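GDP-L-fucose synthase (Campylobacter jejuni subsp. jejuni serotype O:2, PDB 7M13) binds NADPH and acts as the GDP-D-glycero-L-gluco-heptose synthase that supplies this sugar for the capsular polysaccharide. Local coordinates at residues B[103-108]-B[256-261]; B[177-182]-B[189-194]; B[196-201]-B[225-230]. One frame throughout, in Å; residues are numbered along the deposited sequence.

Contact 1: residues B[103-108]-B[256-261]; sequences VKKLVF and YTMQNI
The ring of Tyr256 carries the amide nitrogen of Asn260 on one face, with ND2 3.2 Å above the ring plane and displaced toward the rim. The Asn260 amide is held by its own turn: ND2 donates to Tyr256 O at 3.1 Å, along a lone pair of that carbonyl. At the ring's far end, Tyr256 OH bonds to Leu327 O. This turn belongs to helix 247-260, which packs on the largely parallel central sheet of the Rossmann fold and runs nearly antiparallel to strand 105-111, the short segment axes 8.9 Å apart at an angle of 150°. Met258, bent at chi2 (-60°), lays its sulphur along the base of Lys105, SD 3.7 Å from Lys105 CB, while its methyl CE reaches Val107 CG2 at 3.8 Å. Thr257 adds its CG2 to the same Val107 methyl. Lys105 slides past Met258 in the opposite direction, its extended chain bringing the ammonium to a cluster of carbonyls near the C-terminal end of the helix, whose dipole would probably favour the positive charge. A salt bridge to Asp262 supplies the countercharge. Lys105 NZ lies above the carbonyl planes of Met258 and Ile261, 2.8 Å from the O of each. Thr257 O, already accepting from the backbone N of Asn260 and Ile261, receives Lys105 NZ in its carbonyl plane on a lone pair, at 3.0 Å.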
loop_
_atom_site.group_PDB
_atom_site.type_symbol
_atom_site.label_atom_id
_atom_site.label_comp_id
_atom_site.label_asym_id
_atom_site.label_seq_id
_atom_site.Cartn_x
_atom_site.Cartn_y
_atom_site.Cartn_z
ATOM N N VAL B 103 -22.545 4.837 2.684
ATOM C CA VAL B 103 -22.731 4.123 1.400
ATOM C C VAL B 103 -23.073 2.668 1.729
ATOM O O VAL B 103 -22.484 2.075 2.643
ATOM C CB VAL B 103 -21.465 4.242 0.543
ATOM C CG1 VAL B 103 -21.427 3.135 -0.513
ATOM C CG2 VAL B 103 -21.341 5.625 -0.059
ATOM N N LYS B 104 -24.075 2.116 1.044
ATOM C CA LYS B 104 -24.477 0.721 1.281
ATOM C C LYS B 104 -23.453 -0.260 0.720
ATOM O O LYS B 104 -23.063 -1.171 1.443
ATOM C CB LYS B 104 -25.857 0.477 0.685
ATOM C CG LYS B 104 -26.919 1.318 1.348
ATOM C CD LYS B 104 -28.301 1.141 0.776
ATOM C CE LYS B 104 -29.350 1.868 1.594
ATOM N NZ LYS B 104 -29.247 3.348 1.447
ATOM N N LYS B 105 -23.029 -0.080 -0.520
ATOM C CA LYS B 105 -22.075 -1.004 -1.134
ATOM C C LYS B 105 -21.219 -0.267 -2.155
ATOM O O LYS B 105 -21.687 0.715 -2.754
ATOM C CB LYS B 105 -22.862 -2.091 -1.831
ATOM C CG LYS B 105 -22.227 -3.435 -1.885
ATOM C CD LYS B 105 -23.327 -4.479 -2.047
ATOM C CE LYS B 105 -22.663 -5.717 -2.530
ATOM N NZ LYS B 105 -23.646 -6.798 -2.610
ATOM N N LEU B 106 -19.979 -0.717 -2.305
ATOM C CA LEU B 106 -19.005 -0.137 -3.237
ATOM C C LEU B 106 -18.326 -1.270 -3.979
ATOM O O LEU B 106 -18.051 -2.297 -3.353
ATOM C CB LEU B 106 -17.989 0.678 -2.419
ATOM C CG LEU B 106 -16.842 1.353 -3.187
ATOM C CD1 LEU B 106 -16.443 2.655 -2.490
ATOM C CD2 LEU B 106 -15.642 0.433 -3.304
ATOM N N VAL B 107 -18.087 -1.056 -5.265
ATOM C CA VAL B 107 -17.258 -1.969 -6.086
ATOM C C VAL B 107 -16.056 -1.198 -6.588
ATOM O O VAL B 107 -16.202 -0.094 -7.112
ATOM C CB VAL B 107 -18.053 -2.565 -7.245
ATOM C CG1 VAL B 107 -17.123 -3.269 -8.235
ATOM C CG2 VAL B 107 -19.122 -3.498 -6.728
ATOM N N PHE B 108 -14.871 -1.725 -6.336
ATOM C CA PHE B 108 -13.581 -1.178 -6.769
ATOM C C PHE B 108 -12.995 -2.141 -7.793
ATOM O O PHE B 108 -13.154 -3.357 -7.658
ATOM C CB PHE B 108 -12.639 -1.033 -5.571
ATOM C CG PHE B 108 -11.208 -0.702 -5.901
ATOM C CD1 PHE B 108 -10.902 0.463 -6.585
ATOM C CD2 PHE B 108 -10.176 -1.495 -5.439
ATOM C CE1 PHE B 108 -9.593 0.787 -6.885
ATOM C CE2 PHE B 108 -8.869 -1.177 -5.751
ATOM C CZ PHE B 108 -8.592 -0.047 -6.484
ATOM N N TYR B 256 -23.942 -7.548 -10.981
ATOM C CA TYR B 256 -24.230 -8.818 -10.290
ATOM C C TYR B 256 -23.650 -8.815 -8.870
ATOM O O TYR B 256 -24.275 -9.293 -7.915
ATOM C CB TYR B 256 -23.662 -9.993 -11.086
ATOM C CG TYR B 256 -23.918 -11.314 -10.437
ATOM C CD1 TYR B 256 -25.088 -11.997 -10.705
ATOM C CD2 TYR B 256 -23.007 -11.884 -9.556
ATOM C CE1 TYR B 256 -25.351 -13.205 -10.084
ATOM C CE2 TYR B 256 -23.270 -13.079 -8.919
ATOM C CZ TYR B 256 -24.451 -13.739 -9.193
ATOM O OH TYR B 256 -24.732 -14.944 -8.591
ATOM N N THR B 257 -22.426 -8.314 -8.741
ATOM C CA THR B 257 -21.761 -8.194 -7.427
ATOM C C THR B 257 -22.622 -7.331 -6.525
ATOM O O THR B 257 -22.889 -7.733 -5.412
ATOM C CB THR B 257 -20.349 -7.596 -7.569
ATOM O OG1 THR B 257 -19.546 -8.453 -8.388
ATOM C CG2 THR B 257 -19.625 -7.610 -6.232
ATOM N N MET B 258 -23.009 -6.136 -6.971
ATOM C CA MET B 258 -23.851 -5.270 -6.121
ATOM C C MET B 258 -25.091 -6.042 -5.672
ATOM O O MET B 258 -25.486 -5.935 -4.506
ATOM C CB MET B 258 -24.330 -4.033 -6.891
ATOM C CG MET B 258 -23.296 -3.020 -7.087
ATOM S SD MET B 258 -22.639 -2.393 -5.486
ATOM C CE MET B 258 -21.871 -0.894 -6.086
ATOM N N GLN B 259 -25.710 -6.791 -6.583
ATOM C CA GLN B 259 -27.033 -7.357 -6.284
ATOM C C GLN B 259 -26.921 -8.660 -5.511
ATOM O O GLN B 259 -27.955 -9.093 -4.963
ATOM C CB GLN B 259 -27.837 -7.585 -7.566
ATOM C CG GLN B 259 -28.137 -6.335 -8.340
ATOM C CD GLN B 259 -28.886 -5.314 -7.527
ATOM O OE1 GLN B 259 -28.344 -4.721 -6.604
ATOM N NE2 GLN B 259 -30.119 -5.035 -7.918
ATOM N N ASN B 260 -25.758 -9.325 -5.495
ATOM C CA ASN B 260 -25.715 -10.748 -5.054
ATOM C C ASN B 260 -24.536 -11.067 -4.129
ATOM O O ASN B 260 -24.635 -12.078 -3.409
ATOM C CB ASN B 260 -25.643 -11.709 -6.243
ATOM C CG ASN B 260 -26.921 -11.667 -7.048
ATOM O OD1 ASN B 260 -27.947 -12.186 -6.612
ATOM N ND2 ASN B 260 -26.893 -10.955 -8.158
ATOM N N ILE B 261 -23.423 -10.343 -4.195
ATOM C CA ILE B 261 -22.172 -10.775 -3.508
ATOM C C ILE B 261 -21.885 -9.776 -2.400
ATOM O O ILE B 261 -21.559 -8.618 -2.679
ATOM C CB ILE B 261 -21.002 -10.896 -4.487
ATOM C CG1 ILE B 261 -21.288 -11.914 -5.586
ATOM C CG2 ILE B 261 -19.744 -11.255 -3.699
ATOM C CD1 ILE B 261 -20.259 -11.917 -6.670
#

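Contact 2: residues B[177-182]-B[189-194]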
loop_
_atom_site.group_PDB
_atom_site.type_symbol
_atom_site.label_atom_id
_atom_site.label_comp_id
_atom_site.label_asym_id
_atom_site.label_seq_id
_atom_site.Cartn_x
_atom_site.Cartn_y
_atom_site.Cartn_z
ATOM N N PHE B 177 -9.578 4.345 -28.328
ATOM C CA PHE B 177 -8.840 3.875 -29.525
ATOM C C PHE B 177 -7.583 4.717 -29.753
ATOM O O PHE B 177 -6.994 4.587 -30.841
ATOM C CB PHE B 177 -9.751 3.931 -30.747
ATOM C CG PHE B 177 -10.968 3.056 -30.635
ATOM C CD1 PHE B 177 -10.884 1.690 -30.887
ATOM C CD2 PHE B 177 -12.201 3.600 -30.322
ATOM C CE1 PHE B 177 -12.014 0.889 -30.796
ATOM C CE2 PHE B 177 -13.328 2.795 -30.243
ATOM C CZ PHE B 177 -13.234 1.445 -30.484
ATOM N N ASP B 178 -7.165 5.516 -28.762
ATOM C CA ASP B 178 -5.919 6.326 -28.832
ATOM C C ASP B 178 -4.707 5.389 -28.944
ATOM O O ASP B 178 -4.674 4.358 -28.229
ATOM C CB ASP B 178 -5.799 7.281 -27.640
ATOM C CG ASP B 178 -6.891 8.335 -27.606
ATOM O OD1 ASP B 178 -6.887 9.152 -26.659
ATOM O OD2 ASP B 178 -7.737 8.327 -28.526
ATOM N N PHE B 179 -3.765 5.727 -29.838
ATOM C CA PHE B 179 -2.512 4.966 -30.100
ATOM C C PHE B 179 -1.531 5.162 -28.940
ATOM O O PHE B 179 -1.483 6.271 -28.376
ATOM C CB PHE B 179 -1.837 5.422 -31.398
ATOM C CG PHE B 179 -2.487 4.933 -32.667
ATOM C CD1 PHE B 179 -2.456 3.589 -33.006
ATOM C CD2 PHE B 179 -3.115 5.820 -33.531
ATOM C CE1 PHE B 179 -3.055 3.140 -34.173
ATOM C CE2 PHE B 179 -3.714 5.370 -34.695
ATOM C CZ PHE B 179 -3.682 4.031 -35.012
ATOM N N GLY B 180 -0.755 4.122 -28.642
ATOM C CA GLY B 180 0.327 4.132 -27.639
ATOM C C GLY B 180 -0.193 4.275 -26.214
ATOM O O GLY B 180 0.558 4.798 -25.381
ATOM N N LYS B 181 -1.429 3.849 -25.935
ATOM C CA LYS B 181 -2.016 3.877 -24.562
ATOM C C LYS B 181 -1.960 2.468 -23.957
ATOM O O LYS B 181 -2.529 2.262 -22.878
ATOM C CB LYS B 181 -3.463 4.384 -24.590
ATOM C CG LYS B 181 -3.635 5.838 -25.021
ATOM C CD LYS B 181 -3.024 6.841 -24.060
ATOM C CE LYS B 181 -1.994 7.746 -24.701
ATOM N NZ LYS B 181 -2.545 9.083 -25.019
ATOM N N SER B 182 -1.315 1.509 -24.625
ATOM C CA SER B 182 -1.274 0.097 -24.160
ATOM C C SER B 182 -2.710 -0.414 -23.981
ATOM O O SER B 182 -2.928 -1.333 -23.165
ATOM C CB SER B 182 -0.481 -0.033 -22.879
ATOM O OG SER B 182 0.855 0.429 -23.058
ATOM N N LEU B 189 -7.469 -3.202 -33.201
ATOM C CA LEU B 189 -8.620 -2.988 -34.112
ATOM C C LEU B 189 -8.292 -1.770 -34.979
ATOM O O LEU B 189 -8.473 -1.863 -36.219
ATOM C CB LEU B 189 -9.909 -2.775 -33.315
ATOM C CG LEU B 189 -11.163 -2.578 -34.160
ATOM C CD1 LEU B 189 -11.401 -3.777 -35.070
ATOM C CD2 LEU B 189 -12.377 -2.335 -33.279
ATOM N N ARG B 190 -7.778 -0.694 -34.371
ATOM C CA ARG B 190 -7.518 0.568 -35.112
ATOM C C ARG B 190 -6.369 0.358 -36.097
ATOM O O ARG B 190 -6.454 0.919 -37.203
ATOM C CB ARG B 190 -7.201 1.749 -34.194
ATOM C CG ARG B 190 -7.265 3.086 -34.926
ATOM C CD ARG B 190 -7.295 4.283 -34.001
ATOM N NE ARG B 190 -7.174 5.542 -34.725
ATOM C CZ ARG B 190 -7.026 6.729 -34.149
ATOM N NH1 ARG B 190 -6.924 7.816 -34.895
ATOM N NH2 ARG B 190 -6.993 6.832 -32.832
ATOM N N LYS B 191 -5.348 -0.408 -35.722
ATOM C CA LYS B 191 -4.175 -0.677 -36.600
ATOM C C LYS B 191 -4.644 -1.368 -37.885
ATOM O O LYS B 191 -4.205 -0.960 -38.985
ATOM C CB LYS B 191 -3.140 -1.555 -35.891
ATOM C CG LYS B 191 -2.216 -0.829 -34.919
ATOM C CD LYS B 191 -1.029 -1.671 -34.455
ATOM C CE LYS B 191 -0.208 -2.243 -35.595
ATOM N NZ LYS B 191 1.118 -2.744 -35.150
ATOM N N PHE B 192 -5.497 -2.387 -37.778
ATOM C CA PHE B 192 -5.988 -3.128 -38.968
ATOM C C PHE B 192 -6.937 -2.243 -39.783
ATOM O O PHE B 192 -6.916 -2.365 -41.006
ATOM C CB PHE B 192 -6.627 -4.459 -38.575
ATOM C CG PHE B 192 -5.609 -5.557 -38.444
ATOM C CD1 PHE B 192 -5.177 -6.255 -39.557
ATOM C CD2 PHE B 192 -5.042 -5.852 -37.212
ATOM C CE1 PHE B 192 -4.219 -7.252 -39.441
ATOM C CE2 PHE B 192 -4.096 -6.858 -37.097
ATOM C CZ PHE B 192 -3.673 -7.544 -38.212
ATOM N N HIS B 193 -7.751 -1.403 -39.137
ATOM C CA HIS B 193 -8.696 -0.495 -39.841
ATOM C C HIS B 193 -7.901 0.463 -40.738
ATOM O O HIS B 193 -8.242 0.585 -41.935
ATOM C CB HIS B 193 -9.599 0.238 -38.847
ATOM C CG HIS B 193 -10.537 1.187 -39.504
ATOM N ND1 HIS B 193 -11.650 0.756 -40.200
ATOM C CD2 HIS B 193 -10.523 2.534 -39.593
ATOM C CE1 HIS B 193 -12.295 1.803 -40.676
ATOM N NE2 HIS B 193 -11.622 2.905 -40.316
ATOM N N LEU B 194 -6.863 1.099 -40.199
ATOM C CA LEU B 194 -6.015 2.058 -40.953
ATOM C C LEU B 194 -5.236 1.320 -42.049
ATOM O O LEU B 194 -5.078 1.901 -43.135
ATOM C CB LEU B 194 -5.060 2.781 -40.005
ATOM C CG LEU B 194 -5.722 3.658 -38.944
ATOM C CD1 LEU B 194 -4.672 4.468 -38.213
ATOM C CD2 LEU B 194 -6.778 4.563 -39.558
#
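From CB, which points toward the loop 177-182, Arg190 of helix 184-199 runs on with CG anti to the backbone N (chi1 -166°), and its chain stays extended as far as NE. CG is the first atom to meet the loop, 3.7 Å from Phe179 CZ. CD follows between two partners, 3.2 Å from Phe177 O and somewhat farther from Phe179 CZ. Beyond it NE approaches Phe179 CE2 at 3.5 Å, and this ring carbon lies over one face of the guanidinium, off toward the rim, with the two planes 32° apart. At the tip NH2 donates a nearly straight bond to Phe177 O (3.0 Å, N-H...O angle 167°). The oxygen lies in the guanidinium plane, but the nitrogen stands above the carbonyl plane. NH1 turns instead to Asp209 in a salt bridge, so that the loop backbone and helix 203-210 together fix the rotation of the group. The Phe179 ring also receives Leu194 tip to tip, CD1 3.4 Å from CZ, and Lys191 CG at its edge. Lys191, a predicted substrate-binding residue, sends its amine on to Phe225 O and Glu233 O. Phe177 lies alongside Leu189. The loop, which leads from strand 162-171 to the NADP-binding Arg183, is thus folded back on helix 184-199, with helix 335-347 packing against Phe177, Leu189 and Arg190, and helix 203-210 against Phe179 and Leu194.

Contact 3: residues B[196-201]-B[225-230]; sequences KLLSEG and FGISKK
The backbones of 196-201 and 225-230 come closest at Ser199 and Lys229, whose CA atoms are 4.4 Å apart, yet no hydrogen bond joins the two segments and the meeting rests on van der Waals contact. Leu198 carries most of it. Its CB lies 3.7 Å from Lys229 CA, and CD1 runs on along the loop backbone to 3.7 Å from Ser228 C, ending against the branch methyl CG2 of Ile227 at 4.1 Å. Phe215 and Leu222 of helix 215-224, and Ile206 of helix 203-210, pack on the same leucine, so its isobutyl group is wedged among the loop and two helices. Lys229 contributes its base rather than its amine: CG takes the crowded position between the backbone N and the carbonyl carbon (chi1 80°), and CB rests 3.7 Å from Leu198 O as the chain leads away. Beside it, Ser199 CB packs against Lys229 O. In one of its two conformers, Ser199 OG folds back to Lys196 O in a very short bond of 2.4 Å, along a lone pair of an oxygen that also accepts from Glu200 N. Ser228 OG faces the coming strand, bonding to Ser231 O. Both segments contain Schellman turns with a positive-phi glycine: Gly201 (phi 68°) closes helix 184-199, with Gly201 N bonded to Leu198 O, and Gly226 closes helix 215-224. The two helix ends lie in the smaller lobe, which, as in other extended short-chain dehydrogenases, probably binds the nucleotide sugar.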
loop_
_atom_site.group_PDB
_atom_site.type_symbol
_atom_site.label_atom_id
_atom_site.label_comp_id
_atom_site.label_asym_id
_atom_site.label_seq_id
_atom_site.Cartn_x
_atom_site.Cartn_y
_atom_site.Cartn_z
ATOM N N LYS B 196 -6.367 -1.210 -43.685
ATOM C CA LYS B 196 -7.431 -1.398 -44.706
ATOM C C LYS B 196 -7.619 -0.082 -45.462
ATOM O O LYS B 196 -7.644 -0.116 -46.712
ATOM C CB LYS B 196 -8.743 -1.861 -44.073
ATOM C CG LYS B 196 -9.844 -2.186 -45.075
ATOM C CD LYS B 196 -11.077 -2.811 -44.469
ATOM C CE LYS B 196 -11.928 -1.810 -43.715
ATOM N NZ LYS B 196 -13.235 -2.391 -43.332
ATOM N N LEU B 197 -7.769 1.039 -44.742
ATOM C CA LEU B 197 -7.926 2.363 -45.398
ATOM C C LEU B 197 -6.754 2.578 -46.362
ATOM O O LEU B 197 -7.009 3.022 -47.492
ATOM C CB LEU B 197 -7.993 3.489 -44.358
ATOM C CG LEU B 197 -9.247 3.523 -43.482
ATOM C CD1 LEU B 197 -9.270 4.789 -42.642
ATOM C CD2 LEU B 197 -10.531 3.403 -44.286
ATOM N N LEU B 198 -5.525 2.262 -45.956
ATOM C CA LEU B 198 -4.331 2.414 -46.830
ATOM C C LEU B 198 -4.469 1.510 -48.056
ATOM O O LEU B 198 -4.155 1.989 -49.166
ATOM C CB LEU B 198 -3.040 2.092 -46.074
ATOM C CG LEU B 198 -2.495 3.174 -45.139
ATOM C CD1 LEU B 198 -1.281 2.658 -44.376
ATOM C CD2 LEU B 198 -2.118 4.431 -45.911
ATOM N N SER B 199 -4.930 0.272 -47.861
ATOM C CA SER B 199 -5.118 -0.745 -48.935
ATOM C C SER B 199 -6.172 -0.273 -49.947
ATOM O O SER B 199 -6.007 -0.578 -51.150
ATOM C CB SER B 199 -5.507 -2.073 -48.349
ATOM O OG SER B 199 -6.870 -2.056 -47.948
ATOM N N GLU B 200 -7.221 0.414 -49.475
ATOM C CA GLU B 200 -8.314 0.950 -50.340
ATOM C C GLU B 200 -7.923 2.344 -50.871
ATOM O O GLU B 200 -8.743 2.943 -51.591
ATOM C CB GLU B 200 -9.651 1.005 -49.589
ATOM C CG GLU B 200 -10.098 -0.343 -49.029
ATOM C CD GLU B 200 -11.234 -0.314 -48.012
ATOM O OE1 GLU B 200 -11.421 0.720 -47.333
ATOM O OE2 GLU B 200 -11.934 -1.345 -47.889
ATOM N N GLY B 201 -6.722 2.838 -50.536
ATOM C CA GLY B 201 -6.170 4.116 -51.031
ATOM C C GLY B 201 -6.929 5.316 -50.496
ATOM O O GLY B 201 -6.822 6.393 -51.087
ATOM N N PHE B 225 4.054 2.685 -36.370
ATOM C CA PHE B 225 3.141 1.795 -35.601
ATOM C C PHE B 225 2.977 0.459 -36.342
ATOM O O PHE B 225 2.104 -0.331 -35.937
ATOM C CB PHE B 225 1.794 2.479 -35.347
ATOM C CG PHE B 225 1.780 3.395 -34.150
ATOM C CD1 PHE B 225 1.955 2.887 -32.871
ATOM C CD2 PHE B 225 1.604 4.764 -34.298
ATOM C CE1 PHE B 225 1.957 3.727 -31.765
ATOM C CE2 PHE B 225 1.604 5.602 -33.192
ATOM C CZ PHE B 225 1.783 5.085 -31.928
ATOM N N GLY B 226 3.794 0.221 -37.379
ATOM C CA GLY B 226 3.838 -1.029 -38.166
ATOM C C GLY B 226 2.633 -1.171 -39.087
ATOM O O GLY B 226 2.323 -2.325 -39.496
ATOM N N ILE B 227 1.971 -0.051 -39.397
ATOM C CA ILE B 227 0.761 0.025 -40.270
ATOM C C ILE B 227 1.222 0.416 -41.674
ATOM O O ILE B 227 1.891 1.468 -41.790
ATOM C CB ILE B 227 -0.276 1.021 -39.722
ATOM C CG1 ILE B 227 -0.641 0.732 -38.258
ATOM C CG2 ILE B 227 -1.515 1.057 -40.608
ATOM C CD1 ILE B 227 -1.245 1.914 -37.532
ATOM N N SER B 228 0.879 -0.400 -42.679
ATOM C CA SER B 228 1.152 -0.149 -44.121
ATOM C C SER B 228 0.024 -0.735 -44.979
ATOM O O SER B 228 -0.846 -1.446 -44.419
ATOM C CB SER B 228 2.489 -0.690 -44.520
ATOM O OG SER B 228 2.408 -2.077 -44.782
ATOM N N LYS B 229 0.011 -0.423 -46.280
ATOM C CA LYS B 229 -1.077 -0.849 -47.201
ATOM C C LYS B 229 -0.947 -2.355 -47.457
ATOM O O LYS B 229 -1.974 -2.978 -47.733
ATOM C CB LYS B 229 -1.096 -0.011 -48.487
ATOM C CG LYS B 229 -0.085 -0.388 -49.563
ATOM C CD LYS B 229 -0.378 0.288 -50.891
ATOM C CE LYS B 229 0.866 0.665 -51.667
ATOM N NZ LYS B 229 0.537 1.477 -52.864
ATOM N N LYS B 230 0.262 -2.913 -47.334
ATOM C CA LYS B 230 0.549 -4.331 -47.658
ATOM C C LYS B 230 0.488 -5.211 -46.394
ATOM O O LYS B 230 0.241 -6.411 -46.553
ATOM C CB LYS B 230 1.875 -4.444 -48.370
#

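Along the chain, contact 1 opens first, at 103-108, and closes last, at 256-261; contacts 2 and 3 follow in between. Contact 1 belongs to the Rossmann sheet and a helix covering it, on the opposite side of the chain's centre from the other two, about 33 Å from contact 2 and 45 Å from contact 3 between centres. Contacts 2 and 3, with centres about 13 Å apart, share helix 184-199 and touch directly: the rings of Phe179 and Phe225 stack. NADP lies about 9 Å from side chains of both contact 1 (Val107) and contact 2 (Asp178). The cofactor thus lies between the Rossmann part and contacts 2 and 3, which probably help form the substrate side.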